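PDB 3ZMR: xyloglucan-specific endo-beta-1,4-glucanase BoGH5A, which cleaves beta-1,4-glucosidic linkages within the backbone of xyloglucan, with retention of the beta-configuration, releasing xyloglucan oligosaccharides. Local coordinates for residues Gly129-Ala134 against Phe446-Gly451; Val170-Val175 against Glu334-Asp339; Lys414-Tyr419 against Pro434-Ala439. All coordinates share one frame; numbering follows the deposited sequence.

Contact 1: Gly129-Ala134 against Phe446-Gly451. With BGC (beta-D-glucopyranose), chain C; BGC (beta-D-glucopyranose), chain B.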
loop_
_atom_site.group_PDB
_atom_site.type_symbol
_atom_site.label_atom_id
_atom_site.label_comp_id
_atom_site.label_asym_id
_atom_site.label_seq_id
_atom_site.Cartn_x
_atom_site.Cartn_y
_atom_site.Cartn_z
ATOM N N GLY A 129 -11.287 -3.390 12.614
ATOM C CA GLY A 129 -10.132 -4.178 12.935
ATOM C C GLY A 129 -10.418 -5.393 13.810
ATOM O O GLY A 129 -11.466 -5.496 14.469
ATOM N N ASN A 130 -9.462 -6.319 13.790
ATOM C CA ASN A 130 -9.502 -7.573 14.569
ATOM C C ASN A 130 -10.782 -8.358 14.334
ATOM O O ASN A 130 -11.376 -8.966 15.243
ATOM C CB ASN A 130 -9.283 -7.323 16.053
ATOM C CG ASN A 130 -7.828 -7.089 16.409
ATOM O OD1 ASN A 130 -6.948 -6.937 15.560
ATOM N ND2 ASN A 130 -7.572 -7.020 17.725
ATOM N N THR A 131 -11.166 -8.400 13.068
ATOM C CA THR A 131 -12.433 -8.991 12.668
ATOM C C THR A 131 -12.225 -9.961 11.493
ATOM O O THR A 131 -11.802 -11.100 11.736
ATOM C CB THR A 131 -13.513 -7.915 12.494
ATOM O OG1 THR A 131 -13.530 -7.068 13.656
ATOM C CG2 THR A 131 -14.894 -8.536 12.310
ATOM N N PHE A 132 -12.430 -9.549 10.234
ATOM C CA PHE A 132 -12.238 -10.494 9.131
ATOM C C PHE A 132 -10.798 -10.965 8.973
ATOM O O PHE A 132 -10.569 -12.018 8.345
ATOM C CB PHE A 132 -12.790 -9.987 7.795
ATOM C CG PHE A 132 -14.278 -10.122 7.688
ATOM C CD1 PHE A 132 -14.869 -11.365 7.486
ATOM C CD2 PHE A 132 -15.096 -9.020 7.787
ATOM C CE1 PHE A 132 -16.256 -11.480 7.389
ATOM C CE2 PHE A 132 -16.475 -9.126 7.683
ATOM C CZ PHE A 132 -17.052 -10.363 7.496
ATOM N N GLU A 133 -9.820 -10.239 9.522
ATOM C CA GLU A 133 -8.432 -10.663 9.465
ATOM C C GLU A 133 -8.000 -11.530 10.696
ATOM O O GLU A 133 -6.866 -11.972 10.771
ATOM C CB GLU A 133 -7.488 -9.474 9.327
ATOM C CG GLU A 133 -7.109 -8.736 10.606
ATOM C CD GLU A 133 -8.110 -7.770 11.178
ATOM O OE1 GLU A 133 -9.347 -7.928 11.014
ATOM O OE2 GLU A 133 -7.619 -6.810 11.856
ATOM N N ALA A 134 -8.917 -11.718 11.645
ATOM C CA ALA A 134 -8.622 -12.505 12.858
ATOM C C ALA A 134 -8.338 -13.985 12.484
ATOM O O ALA A 134 -9.124 -14.655 11.803
ATOM C CB ALA A 134 -9.786 -12.423 13.813
ATOM N N PHE A 446 -17.107 2.505 18.499
ATOM C CA PHE A 446 -18.509 2.058 18.424
ATOM C C PHE A 446 -18.709 0.723 19.151
ATOM O O PHE A 446 -17.804 -0.085 19.266
ATOM C CB PHE A 446 -18.964 1.871 16.948
ATOM C CG PHE A 446 -18.869 3.119 16.151
ATOM C CD1 PHE A 446 -19.903 4.045 16.155
ATOM C CD2 PHE A 446 -17.721 3.407 15.436
ATOM C CE1 PHE A 446 -19.778 5.238 15.466
ATOM C CE2 PHE A 446 -17.607 4.601 14.744
ATOM C CZ PHE A 446 -18.618 5.525 14.790
ATOM N N ASP A 447 -19.935 0.513 19.623
ATOM C CA ASP A 447 -20.374 -0.808 20.013
ATOM C C ASP A 447 -20.554 -1.644 18.735
ATOM O O ASP A 447 -21.344 -1.283 17.858
ATOM C CB ASP A 447 -21.695 -0.754 20.752
ATOM C CG ASP A 447 -21.999 -2.042 21.422
ATOM O OD1 ASP A 447 -22.347 -3.004 20.739
ATOM O OD2 ASP A 447 -21.857 -2.120 22.632
ATOM N N ARG A 448 -19.806 -2.738 18.617
ATOM C CA ARG A 448 -19.892 -3.559 17.386
ATOM C C ARG A 448 -21.252 -4.209 17.157
ATOM O O ARG A 448 -21.671 -4.458 16.026
ATOM C CB ARG A 448 -18.811 -4.627 17.363
ATOM C CG ARG A 448 -17.381 -4.135 17.232
ATOM C CD ARG A 448 -17.160 -3.309 15.964
ATOM N NE ARG A 448 -15.756 -3.029 15.750
ATOM C CZ ARG A 448 -14.882 -3.892 15.255
ATOM N NH1 ARG A 448 -15.261 -5.087 14.806
ATOM N NH2 ARG A 448 -13.616 -3.528 15.159
ATOM N N THR A 449 -21.962 -4.501 18.233
ATOM C CA THR A 449 -23.262 -5.154 18.105
ATOM C C THR A 449 -24.352 -4.210 17.649
ATOM O O THR A 449 -25.151 -4.554 16.745
ATOM C CB THR A 449 -23.629 -5.855 19.415
ATOM O OG1 THR A 449 -22.634 -6.845 19.686
ATOM C CG2 THR A 449 -24.987 -6.536 19.291
ATOM N N THR A 450 -24.417 -3.037 18.274
ATOM C CA THR A 450 -25.514 -2.093 18.013
ATOM C C THR A 450 -25.190 -0.948 17.074
ATOM O O THR A 450 -26.092 -0.246 16.615
ATOM C CB THR A 450 -25.977 -1.440 19.312
ATOM O OG1 THR A 450 -24.930 -0.624 19.819
ATOM C CG2 THR A 450 -26.340 -2.505 20.330
ATOM N N GLY A 451 -23.894 -0.730 16.814
ATOM C CA GLY A 451 -23.474 0.443 16.061
ATOM C C GLY A 451 -23.548 1.794 16.771
ATOM O O GLY A 451 -23.236 2.843 16.188
HETATM C C2 BGC C . -4.144 -5.142 17.071
HETATM C C3 BGC C . -4.053 -6.235 18.142
HETATM C C4 BGC C . -3.887 -7.601 17.463
HETATM C C5 BGC C . -2.729 -7.520 16.490
HETATM C C6 BGC C . -2.448 -8.803 15.724
HETATM C C1 BGC C . -2.980 -5.214 16.082
HETATM O O2 BGC C . -4.159 -3.870 17.732
HETATM O O3 BGC C . -5.193 -6.276 19.003
HETATM O O4 BGC C . -3.536 -8.628 18.397
HETATM O O5 BGC C . -2.971 -6.507 15.527
HETATM O O6 BGC C . -1.077 -8.746 15.397
HETATM C C2 BGC B . -3.715 -10.920 19.053
HETATM C C3 BGC B . -4.660 -12.091 19.313
HETATM C C4 BGC B . -5.840 -11.625 20.183
HETATM C C5 BGC B . -6.451 -10.339 19.627
HETATM C C6 BGC B . -7.551 -9.781 20.496
HETATM C C1 BGC B . -4.465 -9.701 18.545
HETATM O O2 BGC B . -2.697 -11.303 18.130
HETATM O O3 BGC B . -3.890 -13.173 19.886
HETATM O O4 BGC B . -6.920 -12.582 20.221
HETATM O O5 BGC B . -5.463 -9.327 19.481
HETATM O O6 BGC B . -7.023 -9.448 21.791
#
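Arg448 reaches across from one loop to grip Gly129 and Thr131 of the other. From CB its chain sets out with CG anti to the carbonyl carbon (chi1 -67°) and bends at chi2, and CD and NE carry the guanidinium to the far loop; the side chain also touches Leu159 of helix 157-165. CZ itself comes only to 3.8 Å from Thr131 OG1; the bonds are made at the two ends beyond it. NH1 donates almost straight to Thr131 OG1 at 2.9 Å, exactly in the guanidinium plane. NH2 donates to a lone pair of Gly129 O at 3.0 Å and also forms a salt bridge with Asp438. These loops follow the first and last strands of the eight-stranded (beta/alpha)8 barrel, 125-127 and 433-436, on the side that receives xyloglucan. Gly129 O takes a second bond from Thr131 OG1, which stands above the carbonyl plane at 2.7 Å. Thr131 to Ala134 form a type I turn, from which Glu133 reaches back to accept from the backbone N of Asn130 with OE2 and from that of Thr131 with OE1. Substrate-binding Asn130 points its amide to the bound oligosaccharide, where ND2 donates to O3 of the chain C glucose at 2.8 Å.

Contact 2: Val170-Val175 against Glu334-Asp339. With BGC (beta-D-glucopyranose), chain D; GLC (alpha-D-glucopyranose), chain L.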
loop_
_atom_site.group_PDB
_atom_site.type_symbol
_atom_site.label_atom_id
_atom_site.label_comp_id
_atom_site.label_asym_id
_atom_site.label_seq_id
_atom_site.Cartn_x
_atom_site.Cartn_y
_atom_site.Cartn_z
ATOM N N VAL A 170 -15.418 6.557 5.066
ATOM C CA VAL A 170 -14.626 5.404 4.592
ATOM C C VAL A 170 -14.504 4.369 5.697
ATOM O O VAL A 170 -14.279 4.723 6.851
ATOM C CB VAL A 170 -13.167 5.807 4.226
ATOM C CG1 VAL A 170 -12.384 4.625 3.650
ATOM C CG2 VAL A 170 -13.126 6.970 3.283
ATOM N N VAL A 171 -14.596 3.107 5.333
ATOM C CA VAL A 171 -14.251 2.015 6.253
ATOM C C VAL A 171 -13.203 1.130 5.576
ATOM O O VAL A 171 -13.337 0.780 4.391
ATOM C CB VAL A 171 -15.476 1.201 6.724
ATOM C CG1 VAL A 171 -16.219 0.505 5.590
ATOM C CG2 VAL A 171 -15.093 0.207 7.804
ATOM N N ARG A 172 -12.124 0.840 6.300
ATOM C CA ARG A 172 -11.163 -0.189 5.905
ATOM C C ARG A 172 -11.506 -1.464 6.656
ATOM O O ARG A 172 -11.700 -1.449 7.883
ATOM C CB ARG A 172 -9.736 0.270 6.227
ATOM C CG ARG A 172 -8.639 -0.738 5.902
ATOM C CD ARG A 172 -7.287 -0.093 6.003
ATOM N NE ARG A 172 -6.121 -0.929 5.756
ATOM C CZ ARG A 172 -5.398 -1.529 6.705
ATOM N NH1 ARG A 172 -5.774 -1.518 7.974
ATOM N NH2 ARG A 172 -4.271 -2.155 6.395
ATOM N N ILE A 173 -11.656 -2.540 5.885
ATOM C CA ILE A 173 -12.003 -3.880 6.353
ATOM C C ILE A 173 -10.802 -4.778 6.078
ATOM O O ILE A 173 -10.651 -5.295 4.964
ATOM C CB ILE A 173 -13.275 -4.419 5.679
ATOM C CG1 ILE A 173 -14.439 -3.449 5.849
ATOM C CG2 ILE A 173 -13.630 -5.801 6.218
ATOM C CD1 ILE A 173 -15.746 -3.880 5.199
ATOM N N PRO A 174 -9.909 -4.962 7.065
ATOM C CA PRO A 174 -8.858 -5.965 6.914
ATOM C C PRO A 174 -9.487 -7.359 6.732
ATOM O O PRO A 174 -10.509 -7.668 7.382
ATOM C CB PRO A 174 -8.118 -5.881 8.263
ATOM C CG PRO A 174 -8.346 -4.503 8.735
ATOM C CD PRO A 174 -9.746 -4.211 8.334
ATOM N N VAL A 175 -8.925 -8.168 5.846
ATOM C CA VAL A 175 -9.450 -9.508 5.594
ATOM C C VAL A 175 -8.312 -10.524 5.535
ATOM O O VAL A 175 -7.248 -10.288 4.942
ATOM C CB VAL A 175 -10.234 -9.590 4.265
ATOM C CG1 VAL A 175 -10.987 -10.923 4.145
ATOM C CG2 VAL A 175 -11.229 -8.452 4.147
ATOM N N GLU A 334 -0.412 3.774 0.571
ATOM C CA GLU A 334 -0.809 3.564 1.971
ATOM C C GLU A 334 0.416 3.485 2.887
ATOM O O GLU A 334 1.342 2.721 2.640
ATOM C CB GLU A 334 -1.633 2.285 2.123
ATOM C CG GLU A 334 -2.011 1.950 3.560
ATOM C CD GLU A 334 -2.912 0.754 3.701
ATOM O OE1 GLU A 334 -3.084 -0.011 2.697
ATOM O OE2 GLU A 334 -3.448 0.561 4.837
ATOM N N CYS A 335 0.350 4.270 3.967
ATOM C CA CYS A 335 1.230 4.165 5.116
ATOM C C CYS A 335 0.369 4.016 6.363
ATOM O O CYS A 335 -0.828 4.345 6.354
ATOM C CB CYS A 335 2.105 5.405 5.280
ATOM S SG CYS A 335 3.221 5.724 3.880
ATOM N N HIS A 336 0.984 3.513 7.433
ATOM C CA HIS A 336 0.374 3.505 8.747
ATOM C C HIS A 336 1.179 4.431 9.630
ATOM O O HIS A 336 2.343 4.700 9.346
ATOM C CB HIS A 336 0.304 2.081 9.313
ATOM C CG HIS A 336 -0.520 1.134 8.505
ATOM N ND1 HIS A 336 -0.529 -0.224 8.716
ATOM C CD2 HIS A 336 -1.388 1.361 7.491
ATOM C CE1 HIS A 336 -1.355 -0.788 7.851
ATOM N NE2 HIS A 336 -1.874 0.152 7.088
ATOM N N TYR A 337 0.583 4.893 10.724
ATOM C CA TYR A 337 1.270 5.904 11.562
ATOM C C TYR A 337 0.898 5.680 13.025
ATOM O O TYR A 337 -0.237 5.914 13.433
ATOM C CB TYR A 337 0.920 7.339 11.142
ATOM C CG TYR A 337 1.793 8.345 11.843
ATOM C CD1 TYR A 337 3.128 8.513 11.489
ATOM C CD2 TYR A 337 1.305 9.073 12.921
ATOM C CE1 TYR A 337 3.933 9.399 12.177
ATOM C CE2 TYR A 337 2.091 9.971 13.609
ATOM C CZ TYR A 337 3.416 10.135 13.224
ATOM O OH TYR A 337 4.227 11.021 13.899
ATOM N N TYR A 338 1.890 5.249 13.785
ATOM C CA TYR A 338 1.723 4.964 15.221
ATOM C C TYR A 338 2.793 5.631 16.105
ATOM O O TYR A 338 2.943 5.284 17.271
ATOM C CB TYR A 338 1.706 3.464 15.457
ATOM C CG TYR A 338 0.457 2.745 15.006
ATOM C CD1 TYR A 338 -0.735 2.908 15.690
ATOM C CD2 TYR A 338 0.472 1.885 13.912
ATOM C CE1 TYR A 338 -1.872 2.213 15.313
ATOM C CE2 TYR A 338 -0.655 1.188 13.535
ATOM C CZ TYR A 338 -1.827 1.339 14.245
ATOM O OH TYR A 338 -2.965 0.626 13.931
ATOM N N ASP A 339 3.533 6.601 15.573
ATOM C CA ASP A 339 4.527 7.290 16.377
ATOM C C ASP A 339 3.809 8.229 17.344
ATOM O O ASP A 339 2.840 8.884 16.983
ATOM C CB ASP A 339 5.493 8.133 15.511
ATOM C CG ASP A 339 6.321 7.303 14.532
ATOM O OD1 ASP A 339 6.449 6.073 14.709
ATOM O OD2 ASP A 339 6.876 7.932 13.592
HETATM C C2 BGC D . -1.221 -3.868 11.731
HETATM C C3 BGC D . -2.383 -4.137 12.701
HETATM C C4 BGC D . -1.963 -4.009 14.161
HETATM C C5 BGC D . -1.310 -2.622 14.257
HETATM C C6 BGC D . -0.909 -2.310 15.689
HETATM C C1 BGC D . -0.356 -2.631 12.011
HETATM O O2 BGC D . -1.740 -3.770 10.405
HETATM O O3 BGC D . -2.889 -5.465 12.452
HETATM O O4 BGC D . -3.111 -4.213 15.033
HETATM O O5 BGC D . -0.139 -2.537 13.421
HETATM O O6 BGC D . -0.193 -3.454 16.185
HETATM C C1 GLC L . -0.730 -2.506 12.310
HETATM C C2 GLC L . -1.371 -3.819 11.877
HETATM C C3 GLC L . -2.544 -4.205 12.780
HETATM C C4 GLC L . -2.030 -4.185 14.223
HETATM C C5 GLC L . -1.280 -2.877 14.516
HETATM C C6 GLC L . -0.753 -2.766 15.943
HETATM O O2 GLC L . -1.739 -3.714 10.527
HETATM O O3 GLC L . -3.134 -5.464 12.383
HETATM O O4 GLC L . -3.168 -4.281 15.035
HETATM O O5 GLC L . -0.221 -2.702 13.602
HETATM O O6 GLC L . -1.766 -2.137 16.706
HETATM O O HOH W 1 -3.767 -2.536 3.564
HETATM O O HOH W 2 -5.801 -0.028 3.046
#
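Arg172 and Glu334 meet inside the barrel from strands 170-173 and 331-337, whose nearest CA atoms, those of these two residues, are 11.7 Å apart. Side chains therefore span the gap. Arg172 is extended, with CG anti to N (chi1 178°), and crosses the Glu334 chain at about a right angle. Its NE forms a salt bridge with Glu334 OE2 at 3.2 Å, but guanidinium and carboxylate planes stand 88° apart, so the two groups do not pair side by side. Water 1 joins Arg172 NH2 to Glu334 OE1; water 2 links NE to the same oxygen, weakly on the Glu334 side. Both waters lie at the guanidinium edge, whereas His336 brings NE2 over its face, 3.4 Å from Arg172 NH2, without hydrogen-bond geometry. That NE2 donates in its ring plane to Glu334 OE2 at 2.8 Å, while ND1 bonds Glu262, the proton donor by similarity. With both nitrogens engaged, the imidazole is fixed in rotation. Arg172 also hydrogen-bonds Asn127 and Asn261 and salt-bridges Glu395, the inferred nucleophile, consistent with a second-shell role in positioning the active site. Strand 170-173 pairs with 125-127 and 210-214, while Tyr337 packs outward against strand 391-396 and helix 371-379.

Contact 3: Lys414-Tyr419 against Pro434-Ala439. With GLC (alpha-D-glucopyranose), chain L; BGC (beta-D-glucopyranose), chain D.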
loop_
_atom_site.group_PDB
_atom_site.type_symbol
_atom_site.label_atom_id
_atom_site.label_comp_id
_atom_site.label_asym_id
_atom_site.label_seq_id
_atom_site.Cartn_x
_atom_site.Cartn_y
_atom_site.Cartn_z
ATOM N N LYS A 414 -7.296 12.433 28.196
ATOM C CA LYS A 414 -7.102 13.723 27.529
ATOM C C LYS A 414 -6.008 13.629 26.475
ATOM O O LYS A 414 -6.183 14.108 25.345
ATOM C CB LYS A 414 -6.769 14.843 28.533
ATOM C CG LYS A 414 -6.491 16.198 27.875
ATOM C CD LYS A 414 -6.203 17.321 28.867
ATOM C CE LYS A 414 -6.421 18.686 28.219
ATOM N NZ LYS A 414 -5.466 18.923 27.105
ATOM N N SER A 415 -4.902 13.001 26.827
ATOM C CA SER A 415 -3.757 12.854 25.941
ATOM C C SER A 415 -4.182 12.115 24.672
ATOM O O SER A 415 -3.751 12.478 23.581
ATOM C CB SER A 415 -2.659 12.053 26.635
ATOM O OG SER A 415 -1.954 12.856 27.588
ATOM N N ARG A 416 -4.936 11.035 24.818
ATOM C CA ARG A 416 -5.398 10.269 23.638
ATOM C C ARG A 416 -6.147 11.190 22.699
ATOM O O ARG A 416 -5.949 11.186 21.464
ATOM C CB ARG A 416 -6.322 9.100 23.965
ATOM C CG ARG A 416 -5.688 8.019 24.797
ATOM C CD ARG A 416 -6.721 6.934 25.040
ATOM N NE ARG A 416 -7.043 6.186 23.816
ATOM C CZ ARG A 416 -8.145 6.347 23.081
ATOM N NH1 ARG A 416 -9.109 7.199 23.422
ATOM N NH2 ARG A 416 -8.262 5.625 21.957
ATOM N N ASN A 417 -7.080 11.955 23.236
ATOM C CA ASN A 417 -7.916 12.828 22.400
ATOM C C ASN A 417 -7.155 14.010 21.795
ATOM O O ASN A 417 -7.378 14.381 20.638
ATOM C CB ASN A 417 -9.174 13.230 23.157
ATOM C CG ASN A 417 -10.087 12.049 23.371
ATOM O OD1 ASN A 417 -10.126 11.114 22.535
ATOM N ND2 ASN A 417 -10.791 12.039 24.486
ATOM N N ASP A 418 -6.190 14.546 22.529
ATOM C CA ASP A 418 -5.301 15.603 22.013
ATOM C C ASP A 418 -4.496 15.034 20.827
ATOM O O ASP A 418 -4.337 15.674 19.785
ATOM C CB ASP A 418 -4.350 16.115 23.116
ATOM C CG ASP A 418 -5.055 16.950 24.167
ATOM O OD1 ASP A 418 -6.247 17.353 23.976
ATOM O OD2 ASP A 418 -4.383 17.207 25.192
ATOM N N TYR A 419 -3.978 13.828 21.014
ATOM C CA TYR A 419 -3.156 13.141 20.014
ATOM C C TYR A 419 -3.973 12.849 18.729
ATOM O O TYR A 419 -3.552 13.142 17.618
ATOM C CB TYR A 419 -2.595 11.814 20.587
ATOM C CG TYR A 419 -1.847 10.989 19.574
ATOM C CD1 TYR A 419 -0.508 11.209 19.335
ATOM C CD2 TYR A 419 -2.493 10.001 18.856
ATOM C CE1 TYR A 419 0.185 10.494 18.391
ATOM C CE2 TYR A 419 -1.797 9.227 17.935
ATOM C CZ TYR A 419 -0.457 9.472 17.703
ATOM O OH TYR A 419 0.229 8.748 16.725
ATOM N N PRO A 434 -7.118 9.989 6.812
ATOM C CA PRO A 434 -6.787 9.269 8.054
ATOM C C PRO A 434 -7.852 8.247 8.449
ATOM O O PRO A 434 -9.019 8.619 8.578
ATOM C CB PRO A 434 -6.729 10.393 9.078
ATOM C CG PRO A 434 -7.774 11.337 8.622
ATOM C CD PRO A 434 -7.722 11.302 7.107
ATOM N N LEU A 435 -7.453 6.994 8.638
ATOM C CA LEU A 435 -8.356 5.904 9.062
ATOM C C LEU A 435 -7.950 5.358 10.447
ATOM O O LEU A 435 -6.874 4.823 10.635
ATOM C CB LEU A 435 -8.379 4.768 8.037
ATOM C CG LEU A 435 -8.529 5.143 6.568
ATOM C CD1 LEU A 435 -8.570 3.873 5.734
ATOM C CD2 LEU A 435 -9.764 5.967 6.366
ATOM N N TYR A 436 -8.851 5.580 11.403
ATOM C CA TYR A 436 -8.643 5.234 12.816
ATOM C C TYR A 436 -8.667 3.724 13.037
ATOM O O TYR A 436 -9.496 3.028 12.489
ATOM C CB TYR A 436 -9.742 5.891 13.662
ATOM C CG TYR A 436 -9.599 5.612 15.150
ATOM C CD1 TYR A 436 -8.712 6.320 15.941
ATOM C CD2 TYR A 436 -10.332 4.599 15.739
ATOM C CE1 TYR A 436 -8.583 6.027 17.301
ATOM C CE2 TYR A 436 -10.175 4.277 17.068
ATOM C CZ TYR A 436 -9.317 5.008 17.849
ATOM O OH TYR A 436 -9.134 4.705 19.160
ATOM N N TRP A 437 -7.759 3.245 13.883
ATOM C CA TRP A 437 -7.663 1.825 14.230
ATOM C C TRP A 437 -8.630 1.479 15.356
ATOM O O TRP A 437 -8.360 1.733 16.527
ATOM C CB TRP A 437 -6.229 1.414 14.601
ATOM C CG TRP A 437 -6.151 -0.059 14.841
ATOM C CD1 TRP A 437 -5.943 -0.678 16.046
ATOM C CD2 TRP A 437 -6.328 -1.123 13.881
ATOM N NE1 TRP A 437 -5.963 -2.029 15.878
ATOM C CE2 TRP A 437 -6.215 -2.347 14.582
ATOM C CE3 TRP A 437 -6.583 -1.159 12.529
ATOM C CZ2 TRP A 437 -6.333 -3.612 13.954
ATOM C CZ3 TRP A 437 -6.701 -2.407 11.902
ATOM C CH2 TRP A 437 -6.569 -3.612 12.609
ATOM N N ASP A 438 -9.763 0.910 14.983
ATOM C CA ASP A 438 -10.777 0.385 15.910
ATOM C C ASP A 438 -10.679 -1.118 15.828
ATOM O O ASP A 438 -10.927 -1.705 14.768
ATOM C CB ASP A 438 -12.155 0.913 15.540
ATOM C CG ASP A 438 -13.280 0.349 16.395
ATOM O OD1 ASP A 438 -13.271 -0.871 16.686
ATOM O OD2 ASP A 438 -14.237 1.123 16.663
ATOM N N ALA A 439 -10.315 -1.746 16.948
ATOM C CA ALA A 439 -10.161 -3.218 17.006
ATOM C C ALA A 439 -11.245 -3.853 17.870
ATOM O O ALA A 439 -11.181 -5.047 18.178
ATOM C CB ALA A 439 -8.787 -3.604 17.526
HETATM C C1 GLC L . -0.730 -2.506 12.310
HETATM C C2 GLC L . -1.371 -3.819 11.877
HETATM C C3 GLC L . -2.544 -4.205 12.780
HETATM C C4 GLC L . -2.030 -4.185 14.223
HETATM C C5 GLC L . -1.280 -2.877 14.516
HETATM C C6 GLC L . -0.753 -2.766 15.943
HETATM O O2 GLC L . -1.739 -3.714 10.527
HETATM O O3 GLC L . -3.134 -5.464 12.383
HETATM O O4 GLC L . -3.168 -4.281 15.035
HETATM O O5 GLC L . -0.221 -2.702 13.602
HETATM O O6 GLC L . -1.766 -2.137 16.706
HETATM C C2 BGC D . -1.221 -3.868 11.731
HETATM C C3 BGC D . -2.383 -4.137 12.701
HETATM C C4 BGC D . -1.963 -4.009 14.161
HETATM C C5 BGC D . -1.310 -2.622 14.257
HETATM C C6 BGC D . -0.909 -2.310 15.689
HETATM C C1 BGC D . -0.356 -2.631 12.011
HETATM O O2 BGC D . -1.740 -3.770 10.405
HETATM O O3 BGC D . -2.889 -5.465 12.452
HETATM O O4 BGC D . -3.111 -4.213 15.033
HETATM O O5 BGC D . -0.139 -2.537 13.421
HETATM O O6 BGC D . -0.193 -3.454 16.185
#
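Arg416 and Tyr436 meet at their polar ends, Arg416 NH2 lying 3.1 Å from Tyr436 OH. The hydroxyl sits at the guanidinium edge and NH2 near the ring plane, yet the two planes are turned 89° against each other. The bend in Arg416 at chi3 (70°) swings its guanidinium round toward the barrel.

Clear hydrogen bonds fix each group from outside the pair: Arg416 NH2 binds Pro398 O and NE binds Thr399 O, while Tyr436 OH bonds Glu443 O. The charged head thus gathers backbone carbonyls of the loop after strand 391-396. Along the helix itself, Lys414 NZ forms a salt bridge one turn on with Asp418 OD2, at 2.8 Å on its syn lone pair.

Sugar-aromatic packing belongs to Trp437, one face of whose indole lies against the glucose modelled in both anomeric forms at one place. C3 of the alpha form lies 3.9 Å above the ring plane, toward the rim, and O4 comes to 3.4 Å from CZ2. This is the aromatic platform familiar from glycoside hydrolase subsites; its NE1 also bonds O2 of the next glucose. A serine in place of Trp437 would probably leave the glucose over the ring without its flat support and the next glucose's O2 without its indole N-H.

Helix 406-429 is the crossover of a beta-alpha-beta unit between strands 391-396 and 433-436; the latter pairs on with strand 125-127, closing the barrel, while Tyr436 packs against Ile462 of helix 456-471.

How the contacts relate
From the N terminus, the chain passes through the separate BACON domain before entering the barrel, where contact 1 opens just after the first strand. Its loop closes only at 446-451, beyond the last strand, so contacts 2 and 3 are both nested inside it. Contact 2 spans the barrel from strand 170-173 to strand 331-337 and closes before contact 3 opens; those two stand in series. Contact 3 is the most local, tying helix 406-429 to the strand that follows it. Joints between them are direct: Asp438 bridges contacts 1 and 3, Phe132 and Glu133 pack on Pro174, and Asp339 O meets Tyr419 OH at 2.6 Å. Contacts 2 and 3 touch the same glucose.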